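Long-range contacts in SaTIE-TED (Staphylococcus aureus, PDB 6FX6), which belongs to an LPXTG-anchored surface protein of unknown function and probably serves, like related thioester domains, in covalent attachment to host targets: residues Gly207-Tyr212 with Lys224-Leu229; Thr79-Phe84 with Met102-Leu107; Leu163-Gly168 with Leu200-Ile205. One frame throughout, in Å; residues are numbered along the deposited sequence.

Contact 1 of 3, residues Gly207-Tyr212 with Lys224-Leu229; sequences GTPLVY and KPFDPL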
ATOM      1  N   GLY A 207       2.097   4.630  -7.558  1.00 38.19           N
ATOM      2  CA  GLY A 207       2.649   5.964  -7.759  1.00 40.88           C
ATOM      3  C   GLY A 207       3.928   6.160  -6.982  1.00 41.73           C
ATOM      4  O   GLY A 207       4.461   5.217  -6.401  1.00 46.36           O
ATOM      5  N   THR A 208       4.411   7.395  -6.965  1.00 43.94           N
ATOM      6  CA  THR A 208       5.634   7.732  -6.243  1.00 47.61           C
ATOM      7  C   THR A 208       5.266   8.324  -4.871  1.00 42.29           C
ATOM      8  O   THR A 208       4.523   9.310  -4.801  1.00 42.12           O
ATOM      9  CB  THR A 208       6.578   8.653  -7.067  1.00 55.68           C
ATOM     10  OG1 THR A 208       7.844   8.753  -6.402  1.00 60.29           O
ATOM     11  CG2 THR A 208       6.003  10.066  -7.290  1.00 63.87           C
ATOM     12  N   PRO A 209       5.753   7.703  -3.772  1.00 37.03           N
ATOM     13  CA  PRO A 209       5.424   8.239  -2.458  1.00 35.90           C
ATOM     14  C   PRO A 209       6.163   9.536  -2.161  1.00 37.70           C
ATOM     15  O   PRO A 209       7.363   9.630  -2.408  1.00 43.76           O
ATOM     16  CB  PRO A 209       5.837   7.120  -1.491  1.00 35.61           C
ATOM     17  CG  PRO A 209       6.833   6.304  -2.221  1.00 36.00           C
ATOM     18  CD  PRO A 209       6.597   6.493  -3.690  1.00 36.44           C
ATOM     19  N   LEU A 210       5.432  10.519  -1.643  1.00 38.41           N
ATOM     20  CA  LEU A 210       5.960  11.843  -1.367  1.00 39.92           C
ATOM     21  C   LEU A 210       6.026  12.094   0.136  1.00 42.00           C
ATOM     22  O   LEU A 210       5.241  11.537   0.907  1.00 43.20           O
ATOM     23  CB  LEU A 210       5.072  12.902  -2.026  1.00 43.27           C
ATOM     24  CG  LEU A 210       4.880  12.798  -3.546  1.00 43.89           C
ATOM     25  CD1 LEU A 210       4.016  13.937  -4.073  1.00 42.89           C
ATOM     26  CD2 LEU A 210       6.223  12.786  -4.264  1.00 45.92           C
ATOM     27  N   VAL A 211       6.985  12.923   0.541  1.00 40.56           N
ATOM     28  CA  VAL A 211       7.046  13.460   1.896  1.00 39.78           C
ATOM     29  C   VAL A 211       6.843  14.962   1.757  1.00 39.63           C
ATOM     30  O   VAL A 211       7.363  15.580   0.823  1.00 40.33           O
ATOM     31  CB  VAL A 211       8.358  13.096   2.650  1.00 41.65           C
ATOM     32  CG1 VAL A 211       9.614  13.511   1.891  1.00 44.11           C
ATOM     33  CG2 VAL A 211       8.367  13.705   4.048  1.00 44.90           C
ATOM     34  N   TYR A 212       6.058  15.525   2.671  1.00 39.86           N
ATOM     35  CA  TYR A 212       5.715  16.942   2.674  1.00 41.79           C
ATOM     36  C   TYR A 212       6.248  17.585   3.941  1.00 43.77           C
ATOM     37  O   TYR A 212       6.015  17.080   5.043  1.00 41.45           O
ATOM     38  CB  TYR A 212       4.201  17.117   2.580  1.00 41.48           C
ATOM     39  CG  TYR A 212       3.676  16.907   1.185  1.00 40.10           C
ATOM     40  CD1 TYR A 212       3.701  17.941   0.252  1.00 40.90           C
ATOM     41  CD2 TYR A 212       3.162  15.672   0.789  1.00 38.70           C
ATOM     42  CE1 TYR A 212       3.229  17.753  -1.039  1.00 41.95           C
ATOM     43  CE2 TYR A 212       2.681  15.475  -0.502  1.00 39.60           C
ATOM     44  CZ  TYR A 212       2.719  16.518  -1.411  1.00 41.89           C
ATOM     45  OH  TYR A 212       2.249  16.336  -2.686  1.00 46.33           O
ATOM     46  N   LYS A 224       2.292   6.473  -1.215  1.00 32.26           N
ATOM     47  CA  LYS A 224       1.832   5.733  -2.385  1.00 32.59           C
ATOM     48  C   LYS A 224       2.708   4.507  -2.612  1.00 29.69           C
ATOM     49  O   LYS A 224       3.933   4.607  -2.555  1.00 29.78           O
ATOM     50  CB  LYS A 224       1.876   6.604  -3.636  1.00 33.18           C
ATOM     51  CG  LYS A 224       1.024   7.859  -3.571  1.00 36.05           C
ATOM     52  CD  LYS A 224       0.976   8.529  -4.929  1.00 38.80           C
ATOM     53  CE  LYS A 224       0.218   9.838  -4.876  1.00 44.45           C
ATOM     54  NZ  LYS A 224       0.168  10.450  -6.228  1.00 49.49           N
ATOM     55  N   PRO A 225       2.087   3.346  -2.876  1.00 29.38           N
ATOM     56  CA  PRO A 225       2.887   2.170  -3.214  1.00 31.09           C
ATOM     57  C   PRO A 225       3.488   2.321  -4.612  1.00 32.19           C
ATOM     58  O   PRO A 225       2.800   2.758  -5.531  1.00 34.07           O
ATOM     59  CB  PRO A 225       1.880   1.016  -3.138  1.00 29.60           C
ATOM     60  CG  PRO A 225       0.552   1.642  -3.350  1.00 30.75           C
ATOM     61  CD  PRO A 225       0.639   3.071  -2.911  1.00 29.82           C
ATOM     62  N   PHE A 226       4.763   1.977  -4.750  1.00 35.72           N
ATOM     63  CA  PHE A 226       5.512   2.199  -6.001  1.00 41.98           C
ATOM     64  C   PHE A 226       5.757   0.914  -6.789  1.00 38.22           C
ATOM     65  O   PHE A 226       6.419   0.951  -7.823  1.00 45.04           O
ATOM     66  CB  PHE A 226       6.841   2.934  -5.732  1.00 45.56           C
ATOM     67  CG  PHE A 226       7.719   2.268  -4.708  1.00 54.59           C
ATOM     68  CD1 PHE A 226       8.553   1.211  -5.062  1.00 57.28           C
ATOM     69  CD2 PHE A 226       7.713   2.701  -3.381  1.00 67.61           C
ATOM     70  CE1 PHE A 226       9.360   0.593  -4.116  1.00 63.08           C
ATOM     71  CE2 PHE A 226       8.521   2.090  -2.429  1.00 75.80           C
ATOM     72  CZ  PHE A 226       9.347   1.035  -2.799  1.00 75.41           C
ATOM     73  N   ASP A 227       5.212  -0.204  -6.310  1.00 33.53           N
ATOM     74  CA  ASP A 227       5.410  -1.515  -6.914  1.00 33.92           C
ATOM     75  C   ASP A 227       4.034  -2.171  -7.042  1.00 34.80           C
ATOM     76  O   ASP A 227       3.319  -2.274  -6.045  1.00 34.11           O
ATOM     77  CB  ASP A 227       6.316  -2.352  -6.004  1.00 37.72           C
ATOM     78  CG  ASP A 227       6.886  -3.595  -6.694  1.00 44.36           C
ATOM     79  OD1 ASP A 227       6.285  -4.113  -7.663  1.00 40.43           O
ATOM     80  OD2 ASP A 227       7.951  -4.065  -6.236  1.00 47.22           O
ATOM     81  N   PRO A 228       3.652  -2.622  -8.254  1.00 31.16           N
ATOM     82  CA  PRO A 228       2.378  -3.347  -8.353  1.00 29.97           C
ATOM     83  C   PRO A 228       2.365  -4.752  -7.718  1.00 26.28           C
ATOM     84  O   PRO A 228       1.295  -5.350  -7.614  1.00 29.39           O
ATOM     85  CB  PRO A 228       2.126  -3.425  -9.864  1.00 31.28           C
ATOM     86  CG  PRO A 228       3.460  -3.269 -10.492  1.00 34.31           C
ATOM     87  CD  PRO A 228       4.268  -2.404  -9.576  1.00 34.90           C
ATOM     88  N   LEU A 229       3.526  -5.267  -7.319  1.00 26.19           N
ATOM     89  CA  LEU A 229       3.641  -6.562  -6.639  1.00 31.34           C
ATOM     90  C   LEU A 229       3.021  -7.677  -7.481  1.00 30.22           C
ATOM     91  O   LEU A 229       2.193  -8.454  -6.999  1.00 32.21           O
ATOM     92  CB  LEU A 229       3.000  -6.507  -5.245  1.00 30.60           C
ATOM     93  CG  LEU A 229       3.467  -5.386  -4.316  1.00 31.26           C
ATOM     94  CD1 LEU A 229       2.686  -5.450  -3.018  1.00 32.06           C
ATOM     95  CD2 LEU A 229       4.961  -5.456  -4.037  1.00 33.00           C
TER
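Strands 210-213 and 220-222 pair as an antiparallel beta-hairpin, and this contact lies just past the open end of that hairpin, where the chain leading in at G207-P209 meets the chain leaving at K224-F226. Within the hairpin the backbone bond of L210 with V222 comes just before the junction. Beyond it the two chains no longer pair regularly.

One hydrogen bond joins them. G207 N donates a hydrogen bond to P225 O over 2.8 Å, nearly straight at 167° and within the carbonyl plane. The next peptide group offers a softer contact: G207 O sits 3.2 Å from F226 CA, a bent CA-H...O contact. The same G207 O also lies 3.1 Å from P225 O, two acceptors that come close without being bonded.

P209 packs its CB, CG and CD against K224 O, with CB nearest at 3.3 Å. The apolar pair is P209 CG with F226 CD2 at 3.9 Å, the two side chains crossing obliquely. F226 CG stands in the crowded position between N and carbonyl carbon (chi1 54°); Q72 and N76 of helix 72-87 also touch this side chain. K224 points toward the incoming chain and runs extended beside it, its CD 3.6 Å from T208 O and 4.2 Å from G207 CA, past a residue with no side chain. Its NZ ends at a long, weak ion pair with E43.

The exiting chain then makes an Asx turn: L229 N donates to D227 OD1 at 3.0 Å, meeting that oxygen from above the carboxylate plane, 51° out of it.

Contact 2 of 3, residues Thr79-Phe84 with Met102-Leu107; sequences TMISHF and MLIWEL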
ATOM      1  N   THR A  79       4.375   2.144   2.858  1.00 36.74           N
ATOM      2  CA  THR A  79       3.388   2.255   1.780  1.00 37.28           C
ATOM      3  C   THR A  79       2.392   1.087   1.808  1.00 37.08           C
ATOM      4  O   THR A  79       1.209   1.277   1.506  1.00 36.36           O
ATOM      5  CB  THR A  79       4.043   2.367   0.380  1.00 37.66           C
ATOM      6  OG1 THR A  79       4.844   1.216   0.111  1.00 35.82           O
ATOM      7  CG2 THR A  79       4.916   3.621   0.279  1.00 36.92           C
HETATM    8  N   MSE A  80       2.870  -0.102   2.183  1.00 37.81           N
HETATM    9  CA  MSE A  80       2.012  -1.285   2.362  1.00 39.73           C
HETATM   10  C   MSE A  80       1.001  -1.077   3.454  1.00 36.35           C
HETATM   11  O   MSE A  80      -0.170  -1.426   3.302  1.00 36.80           O
HETATM   12  CB  MSE A  80       2.790  -2.544   2.771  1.00 46.66           C
HETATM   13  CG  MSE A  80       3.855  -3.034   1.797  1.00 55.39           C
HETATM   14 SE   MSE A  80       3.002  -3.557   0.118  1.00 62.47          SE
HETATM   15  CE  MSE A  80       3.238  -1.878  -0.895  1.00 55.04           C
ATOM     16  N   ILE A  81       1.448  -0.524   4.575  1.00 35.15           N
ATOM     17  CA  ILE A  81       0.561  -0.257   5.704  1.00 34.41           C
ATOM     18  C   ILE A  81      -0.459   0.822   5.338  1.00 32.02           C
ATOM     19  O   ILE A  81      -1.640   0.679   5.645  1.00 31.55           O
ATOM     20  CB  ILE A  81       1.346   0.132   6.978  1.00 35.43           C
ATOM     21  CG1 ILE A  81       2.196  -1.056   7.455  1.00 40.66           C
ATOM     22  CG2 ILE A  81       0.390   0.548   8.089  1.00 35.86           C
ATOM     23  CD1 ILE A  81       3.337  -0.672   8.369  1.00 42.73           C
ATOM     24  N   SER A  82      -0.008   1.888   4.684  1.00 29.01           N
ATOM     25  CA  SER A  82      -0.917   2.926   4.223  1.00 28.85           C
ATOM     26  C   SER A  82      -1.947   2.340   3.256  1.00 29.69           C
ATOM     27  O   SER A  82      -3.150   2.522   3.444  1.00 26.84           O
ATOM     28  CB  SER A  82      -0.146   4.064   3.562  1.00 31.62           C
ATOM     29  OG  SER A  82      -1.025   5.058   3.057  1.00 31.13           O
ATOM     30  N   HIS A  83      -1.471   1.599   2.256  1.00 32.10           N
ATOM     31  CA  HIS A  83      -2.344   1.063   1.210  1.00 32.13           C
ATOM     32  C   HIS A  83      -3.387   0.075   1.743  1.00 33.05           C
ATOM     33  O   HIS A  83      -4.594   0.317   1.631  1.00 33.30           O
ATOM     34  CB  HIS A  83      -1.520   0.408   0.102  1.00 33.02           C
ATOM     35  CG  HIS A  83      -2.348  -0.170  -0.997  1.00 33.27           C
ATOM     36  ND1 HIS A  83      -2.924   0.604  -1.983  1.00 33.30           N
ATOM     37  CD2 HIS A  83      -2.719  -1.447  -1.251  1.00 34.29           C
ATOM     38  CE1 HIS A  83      -3.601  -0.176  -2.808  1.00 34.25           C
ATOM     39  NE2 HIS A  83      -3.499  -1.423  -2.382  1.00 35.99           N
ATOM     40  N   PHE A  84      -2.916  -1.030   2.314  1.00 32.40           N
ATOM     41  CA  PHE A  84      -3.804  -2.094   2.787  1.00 35.84           C
ATOM     42  C   PHE A  84      -4.542  -1.736   4.072  1.00 35.27           C
ATOM     43  O   PHE A  84      -5.661  -2.209   4.295  1.00 36.17           O
ATOM     44  CB  PHE A  84      -3.033  -3.402   2.965  1.00 37.96           C
ATOM     45  CG  PHE A  84      -2.541  -3.981   1.673  1.00 41.19           C
ATOM     46  CD1 PHE A  84      -3.434  -4.582   0.788  1.00 44.47           C
ATOM     47  CD2 PHE A  84      -1.193  -3.933   1.332  1.00 40.72           C
ATOM     48  CE1 PHE A  84      -2.992  -5.123  -0.411  1.00 46.32           C
ATOM     49  CE2 PHE A  84      -0.747  -4.472   0.135  1.00 42.84           C
ATOM     50  CZ  PHE A  84      -1.646  -5.062  -0.740  1.00 45.94           C
HETATM   51  N   MSE A 102      -1.332   4.547  13.749  1.00 28.93           N
HETATM   52  CA  MSE A 102      -0.654   3.979  14.918  1.00 31.90           C
HETATM   53  C   MSE A 102       0.322   2.883  14.564  1.00 33.66           C
HETATM   54  O   MSE A 102       1.374   2.764  15.202  1.00 35.02           O
HETATM   55  CB  MSE A 102      -1.657   3.452  15.949  1.00 34.68           C
HETATM   56  CG  MSE A 102      -2.113   4.570  16.881  1.00 34.54           C
HETATM   57 SE   MSE A 102      -3.688   3.951  17.883  1.00 38.78          SE
HETATM   58  CE  MSE A 102      -2.794   2.643  19.057  1.00 40.79           C
ATOM     59  N   LEU A 103      -0.012   2.073  13.557  1.00 34.08           N
ATOM     60  CA  LEU A 103       0.883   1.011  13.083  1.00 36.76           C
ATOM     61  C   LEU A 103       2.099   1.571  12.340  1.00 35.80           C
ATOM     62  O   LEU A 103       3.215   1.078  12.519  1.00 36.85           O
ATOM     63  CB  LEU A 103       0.129   0.018  12.187  1.00 38.10           C
ATOM     64  CG  LEU A 103       0.914  -1.221  11.714  1.00 39.46           C
ATOM     65  CD1 LEU A 103       1.612  -1.926  12.868  1.00 42.60           C
ATOM     66  CD2 LEU A 103      -0.018  -2.179  10.987  1.00 40.39           C
ATOM     67  N   ILE A 104       1.867   2.584  11.502  1.00 32.81           N
ATOM     68  CA  ILE A 104       2.943   3.353  10.867  1.00 33.17           C
ATOM     69  C   ILE A 104       3.883   3.900  11.933  1.00 33.89           C
ATOM     70  O   ILE A 104       5.100   3.776  11.811  1.00 38.40           O
ATOM     71  CB  ILE A 104       2.381   4.499   9.981  1.00 31.74           C
ATOM     72  CG1 ILE A 104       1.818   3.917   8.680  1.00 31.24           C
ATOM     73  CG2 ILE A 104       3.446   5.551   9.662  1.00 32.00           C
ATOM     74  CD1 ILE A 104       0.885   4.848   7.931  1.00 29.88           C
ATOM     75  N   TRP A 105       3.313   4.491  12.979  1.00 35.14           N
ATOM     76  CA  TRP A 105       4.108   5.047  14.073  1.00 38.48           C
ATOM     77  C   TRP A 105       4.878   4.008  14.890  1.00 40.33           C
ATOM     78  O   TRP A 105       5.930   4.339  15.426  1.00 41.79           O
ATOM     79  CB  TRP A 105       3.244   5.891  15.017  1.00 37.79           C
ATOM     80  CG  TRP A 105       2.919   7.272  14.543  1.00 35.53           C
ATOM     81  CD1 TRP A 105       3.407   7.921  13.441  1.00 36.99           C
ATOM     82  CD2 TRP A 105       2.062   8.199  15.203  1.00 34.25           C
ATOM     83  NE1 TRP A 105       2.881   9.185  13.364  1.00 32.93           N
ATOM     84  CE2 TRP A 105       2.055   9.384  14.436  1.00 33.63           C
ATOM     85  CE3 TRP A 105       1.294   8.143  16.372  1.00 33.67           C
ATOM     86  CZ2 TRP A 105       1.300  10.504  14.793  1.00 35.52           C
ATOM     87  CZ3 TRP A 105       0.540   9.254  16.726  1.00 36.55           C
ATOM     88  CH2 TRP A 105       0.547  10.420  15.936  1.00 35.39           C
ATOM     89  N   GLU A 106       4.373   2.777  14.997  1.00 42.83           N
ATOM     90  CA  GLU A 106       5.136   1.690  15.638  1.00 48.88           C
ATOM     91  C   GLU A 106       6.467   1.427  14.941  1.00 51.86           C
ATOM     92  O   GLU A 106       7.460   1.144  15.605  1.00 55.96           O
ATOM     93  CB  GLU A 106       4.339   0.381  15.706  1.00 51.62           C
ATOM     94  CG  GLU A 106       3.227   0.387  16.744  1.00 54.45           C
ATOM     95  CD  GLU A 106       2.943  -0.974  17.365  1.00 60.07           C
ATOM     96  OE1 GLU A 106       3.909  -1.691  17.707  1.00 66.83           O
ATOM     97  OE2 GLU A 106       1.748  -1.317  17.537  1.00 57.77           O
ATOM     98  N   LEU A 107       6.481   1.526  13.612  1.00 51.86           N
ATOM     99  CA  LEU A 107       7.713   1.354  12.834  1.00 56.40           C
ATOM    100  C   LEU A 107       8.688   2.523  12.943  1.00 53.87           C
ATOM    101  O   LEU A 107       9.869   2.363  12.651  1.00 58.48           O
ATOM    102  CB  LEU A 107       7.389   1.109  11.355  1.00 57.11           C
ATOM    103  CG  LEU A 107       6.729  -0.223  11.005  1.00 59.81           C
ATOM    104  CD1 LEU A 107       6.432  -0.237   9.516  1.00 59.23           C
ATOM    105  CD2 LEU A 107       7.609  -1.410  11.401  1.00 64.62           C
TER
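Helices 72-87 and 94-107 form an antiparallel helical hairpin, and here they run side by side, their local axes 9.8 Å apart at closest approach and 173° between directions. Both segments belong to the thioester domain.

What crosses the gap is hydrocarbon. I81 points at the second helix and wedges among L103, I104 and L107. Its two branches do different work. I81 CG2, anti to the backbone N, lies 3.7 Å from I104 CG1 and 4.0 Å from L103 CD2. I81 slides past I104 in the opposite direction and crosses L103 at about a right angle. The longer branch, with CG1 beside the backbone N (chi1 -65°), carries CD1 tip to tip onto L107 CD1 at 3.3 Å, closer than ordinary van der Waals contact and the tightest point of the packing between the segments. I104 starts off to the side, but its end comes nearer the first helix, where CD1 lies within 4.5 Å of S82 N.

Aromatic and selenium contacts belong to another side of the first helix. H83 CD2 sits over the centre of the F84 ring, 3.6 Å above its plane, and the selenium of selenomethionine M80 meets the ring edge.

The polar grips lie away from the wedge. E106 OE2 makes a salt bridge with K125 and a hydrogen bond with Y121, tying the second helix to helix 121-134, whose I128 also packs on L103. W105 gives a weak hydrogen bond to C47 O.

With no hydrogen bond or charge pair between the segments, their hold is one of shape and burial: directional chemistry is left to each helix's own backbone and to its other neighbours.

Contact 3 of 3, residues Leu163-Gly168 with Leu200-Ile205; sequences LSNVKG and LDRITI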
ATOM      1  N   LEU A 163      -4.381 -16.239  -6.781  1.00 33.10           N
ATOM      2  CA  LEU A 163      -4.998 -15.461  -7.866  1.00 33.56           C
ATOM      3  C   LEU A 163      -6.222 -14.637  -7.454  1.00 35.56           C
ATOM      4  O   LEU A 163      -6.534 -13.654  -8.124  1.00 34.31           O
ATOM      5  CB  LEU A 163      -5.303 -16.344  -9.081  1.00 33.82           C
ATOM      6  CG  LEU A 163      -4.097 -17.062  -9.709  1.00 33.17           C
ATOM      7  CD1 LEU A 163      -4.465 -17.642 -11.067  1.00 32.02           C
ATOM      8  CD2 LEU A 163      -2.878 -16.151  -9.845  1.00 33.11           C
ATOM      9  N   SER A 164      -6.872 -14.996  -6.342  1.00 38.17           N
ATOM     10  CA  SER A 164      -7.974 -14.188  -5.780  1.00 41.39           C
ATOM     11  C   SER A 164      -7.571 -12.785  -5.273  1.00 37.95           C
ATOM     12  O   SER A 164      -8.441 -11.939  -5.097  1.00 36.70           O
ATOM     13  CB  SER A 164      -8.685 -14.943  -4.646  1.00 46.29           C
ATOM     14  OG  SER A 164      -7.920 -14.928  -3.454  1.00 45.00           O
ATOM     15  N   ASN A 165      -6.276 -12.555  -5.030  1.00 37.55           N
ATOM     16  CA  ASN A 165      -5.748 -11.226  -4.646  1.00 38.54           C
ATOM     17  C   ASN A 165      -5.409 -10.298  -5.839  1.00 36.70           C
ATOM     18  O   ASN A 165      -5.023  -9.142  -5.630  1.00 37.71           O
ATOM     19  CB  ASN A 165      -4.479 -11.388  -3.799  1.00 39.18           C
ATOM     20  CG  ASN A 165      -4.707 -12.209  -2.541  1.00 46.47           C
ATOM     21  OD1 ASN A 165      -5.383 -11.768  -1.613  1.00 45.47           O
ATOM     22  ND2 ASN A 165      -4.123 -13.408  -2.499  1.00 49.07           N
ATOM     23  N   VAL A 166      -5.542 -10.795  -7.071  1.00 31.90           N
ATOM     24  CA  VAL A 166      -5.175 -10.038  -8.275  1.00 32.66           C
ATOM     25  C   VAL A 166      -6.220  -8.953  -8.575  1.00 31.28           C
ATOM     26  O   VAL A 166      -7.412  -9.250  -8.733  1.00 29.86           O
ATOM     27  CB  VAL A 166      -5.013 -10.973  -9.498  1.00 30.44           C
ATOM     28  CG1 VAL A 166      -4.792 -10.175 -10.786  1.00 31.01           C
ATOM     29  CG2 VAL A 166      -3.864 -11.942  -9.257  1.00 29.56           C
ATOM     30  N   LYS A 167      -5.758  -7.707  -8.647  1.00 31.97           N
ATOM     31  CA  LYS A 167      -6.631  -6.549  -8.895  1.00 34.27           C
ATOM     32  C   LYS A 167      -6.523  -5.997 -10.310  1.00 33.86           C
ATOM     33  O   LYS A 167      -7.341  -5.168 -10.709  1.00 40.77           O
ATOM     34  CB  LYS A 167      -6.314  -5.431  -7.897  1.00 34.08           C
ATOM     35  CG  LYS A 167      -6.468  -5.815  -6.429  1.00 38.42           C
ATOM     36  CD  LYS A 167      -7.892  -6.227  -6.067  1.00 42.94           C
ATOM     37  CE  LYS A 167      -8.014  -6.537  -4.583  1.00 49.13           C
ATOM     38  NZ  LYS A 167      -9.335  -7.130  -4.242  1.00 54.41           N
ATOM     39  N   GLY A 168      -5.524  -6.438 -11.071  1.00 32.87           N
ATOM     40  CA  GLY A 168      -5.360  -5.972 -12.445  1.00 34.18           C
ATOM     41  C   GLY A 168      -4.458  -6.890 -13.234  1.00 32.96           C
ATOM     42  O   GLY A 168      -3.623  -7.593 -12.658  1.00 31.39           O
ATOM     43  N   LEU A 200       0.200  -9.981 -13.351  1.00 25.62           N
ATOM     44  CA  LEU A 200      -0.970 -10.104 -12.474  1.00 26.96           C
ATOM     45  C   LEU A 200      -0.754  -9.258 -11.218  1.00 27.41           C
ATOM     46  O   LEU A 200      -0.177  -9.731 -10.244  1.00 24.47           O
ATOM     47  CB  LEU A 200      -1.190 -11.572 -12.103  1.00 28.36           C
ATOM     48  CG  LEU A 200      -1.167 -12.560 -13.267  1.00 31.06           C
ATOM     49  CD1 LEU A 200      -1.440 -13.963 -12.738  1.00 34.70           C
ATOM     50  CD2 LEU A 200      -2.161 -12.172 -14.354  1.00 29.33           C
ATOM     51  N   ASP A 201      -1.236  -8.012 -11.252  1.00 26.34           N
ATOM     52  CA  ASP A 201      -0.938  -7.017 -10.217  1.00 28.81           C
ATOM     53  C   ASP A 201      -1.816  -7.156  -8.977  1.00 26.31           C
ATOM     54  O   ASP A 201      -3.034  -7.315  -9.084  1.00 30.26           O
ATOM     55  CB  ASP A 201      -1.142  -5.593 -10.751  1.00 30.25           C
ATOM     56  CG  ASP A 201      -0.302  -5.291 -11.969  1.00 34.39           C
ATOM     57  OD1 ASP A 201       0.825  -5.812 -12.085  1.00 35.03           O
ATOM     58  OD2 ASP A 201      -0.779  -4.511 -12.810  1.00 38.24           O
ATOM     59  N   ARG A 202      -1.196  -7.048  -7.808  1.00 25.20           N
ATOM     60  CA  ARG A 202      -1.931  -6.914  -6.550  1.00 28.37           C
ATOM     61  C   ARG A 202      -2.394  -5.474  -6.292  1.00 28.30           C
ATOM     62  O   ARG A 202      -3.400  -5.268  -5.620  1.00 29.48           O
ATOM     63  CB  ARG A 202      -1.081  -7.394  -5.374  1.00 28.91           C
ATOM     64  CG  ARG A 202      -0.878  -8.895  -5.333  1.00 28.96           C
ATOM     65  CD  ARG A 202       0.169  -9.267  -4.300  1.00 31.01           C
ATOM     66  NE  ARG A 202       0.295 -10.715  -4.147  1.00 34.56           N
ATOM     67  CZ  ARG A 202      -0.463 -11.488  -3.363  1.00 36.19           C
ATOM     68  NH1 ARG A 202      -1.449 -10.983  -2.612  1.00 35.19           N
ATOM     69  NH2 ARG A 202      -0.229 -12.800  -3.325  1.00 38.45           N
ATOM     70  N   ILE A 203      -1.645  -4.495  -6.807  1.00 29.35           N
ATOM     71  CA  ILE A 203      -1.929  -3.071  -6.603  1.00 30.75           C
ATOM     72  C   ILE A 203      -2.040  -2.357  -7.957  1.00 30.21           C
ATOM     73  O   ILE A 203      -1.136  -2.442  -8.785  1.00 32.49           O
ATOM     74  CB  ILE A 203      -0.824  -2.402  -5.746  1.00 29.37           C
ATOM     75  CG1 ILE A 203      -0.742  -3.079  -4.366  1.00 31.49           C
ATOM     76  CG2 ILE A 203      -1.089  -0.906  -5.593  1.00 30.33           C
ATOM     77  CD1 ILE A 203       0.413  -2.615  -3.494  1.00 31.41           C
ATOM     78  N   THR A 204      -3.137  -1.631  -8.156  1.00 31.79           N
ATOM     79  CA  THR A 204      -3.402  -0.909  -9.401  1.00 34.35           C
ATOM     80  C   THR A 204      -3.529   0.616  -9.233  1.00 35.81           C
ATOM     81  O   THR A 204      -3.990   1.294 -10.151  1.00 37.57           O
ATOM     82  CB  THR A 204      -4.692  -1.442 -10.048  1.00 34.73           C
ATOM     83  OG1 THR A 204      -5.796  -1.204  -9.169  1.00 35.00           O
ATOM     84  CG2 THR A 204      -4.566  -2.938 -10.329  1.00 31.66           C
ATOM     85  N   ILE A 205      -3.149   1.138  -8.063  1.00 39.30           N
ATOM     86  CA  ILE A 205      -3.054   2.590  -7.820  1.00 39.33           C
ATOM     87  C   ILE A 205      -1.612   2.898  -7.417  1.00 41.21           C
ATOM     88  O   ILE A 205      -1.330   3.410  -6.333  1.00 49.97           O
ATOM     89  CB  ILE A 205      -4.073   3.112  -6.766  1.00 39.12           C
ATOM     90  CG1 ILE A 205      -4.126   2.210  -5.521  1.00 37.73           C
ATOM     91  CG2 ILE A 205      -5.462   3.239  -7.386  1.00 39.38           C
ATOM     92  CD1 ILE A 205      -4.709   2.900  -4.306  1.00 38.67           C
TER
HETATM   93  O   HOH W   1      -4.407  -7.244  -3.791  1.00 38.36           O
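A classic beta bulge opens edge strand 168-170: K167 and G168 both face D201, whose carbonyl serves the two. K167 N donates to D201 O at 2.8 Å, almost along the C=O axis, while G168 N adds a weak bond of 3.3 Å to the same oxygen. In return D201 N donates to G168 O at 2.8 Å, from 25° above the carbonyl plane, so the bridge is closed in both directions. V166 CA also leans on D201 O as a CA-H...O contact.

The pair lies at one margin of a four-stranded mixed sheet, in which strand 195-201 runs antiparallel between 168-170 and 231-238. L163, from the 3-10 turn that precedes the bulge, and V166, just after that turn, pack on L200. L163 CD2 touches L200 CD1 at 3.9 Å, and V166 CG2 meets L200 CB at the same distance, both crossing obliquely; I179 of strand 175-180 packs against L163 and V166. The carboxylate of D201 turns to R170, a salt bridge through OD1.

Past the strand the polar groups take over. R202 leaves its backbone pointing away, yet its extended chain, with chi4 -85° turning the guanidinium, brings NH1 to 3.3 Å from N165 CB. The two side chains lie side by side, pointing the same way, with amide and guanidinium planes 27° apart and no hydrogen bond between them; R202 NH2 instead donates to Q137 O. A water links the two backbones, donating to both N165 O and R202 O.

With its CG beside the backbone N, K167 sets that atom 3.2 Å from R202 O; the bend at chi2 then leads the end of the side chain away, and T204 lays CG2 against the carbonyl of K167.

In the fold
Along the chain the order is contact 2, then 3, then 1, each closing before the next opens. Contacts 1 and 2 have centres about 13 Å apart, contacts 1 and 3 about 16 Å, contacts 2 and 3 about 20 Å. Contact 1 extends a hairpin of the eight-stranded sheet, contact 2 pairs two helices, and contact 3 edges the four-stranded sheet that also includes strand 231-238. Helix 72-87 touches all three: T79 and M80 meet K224-L229, while M80, H83 and F84 on I203 and I205 join the helical part to contact 3. P228 O probably accepts hydrogen bonds from R202 N and I203 N, tying the loop before strand 231-238 to the end of strand 195-201.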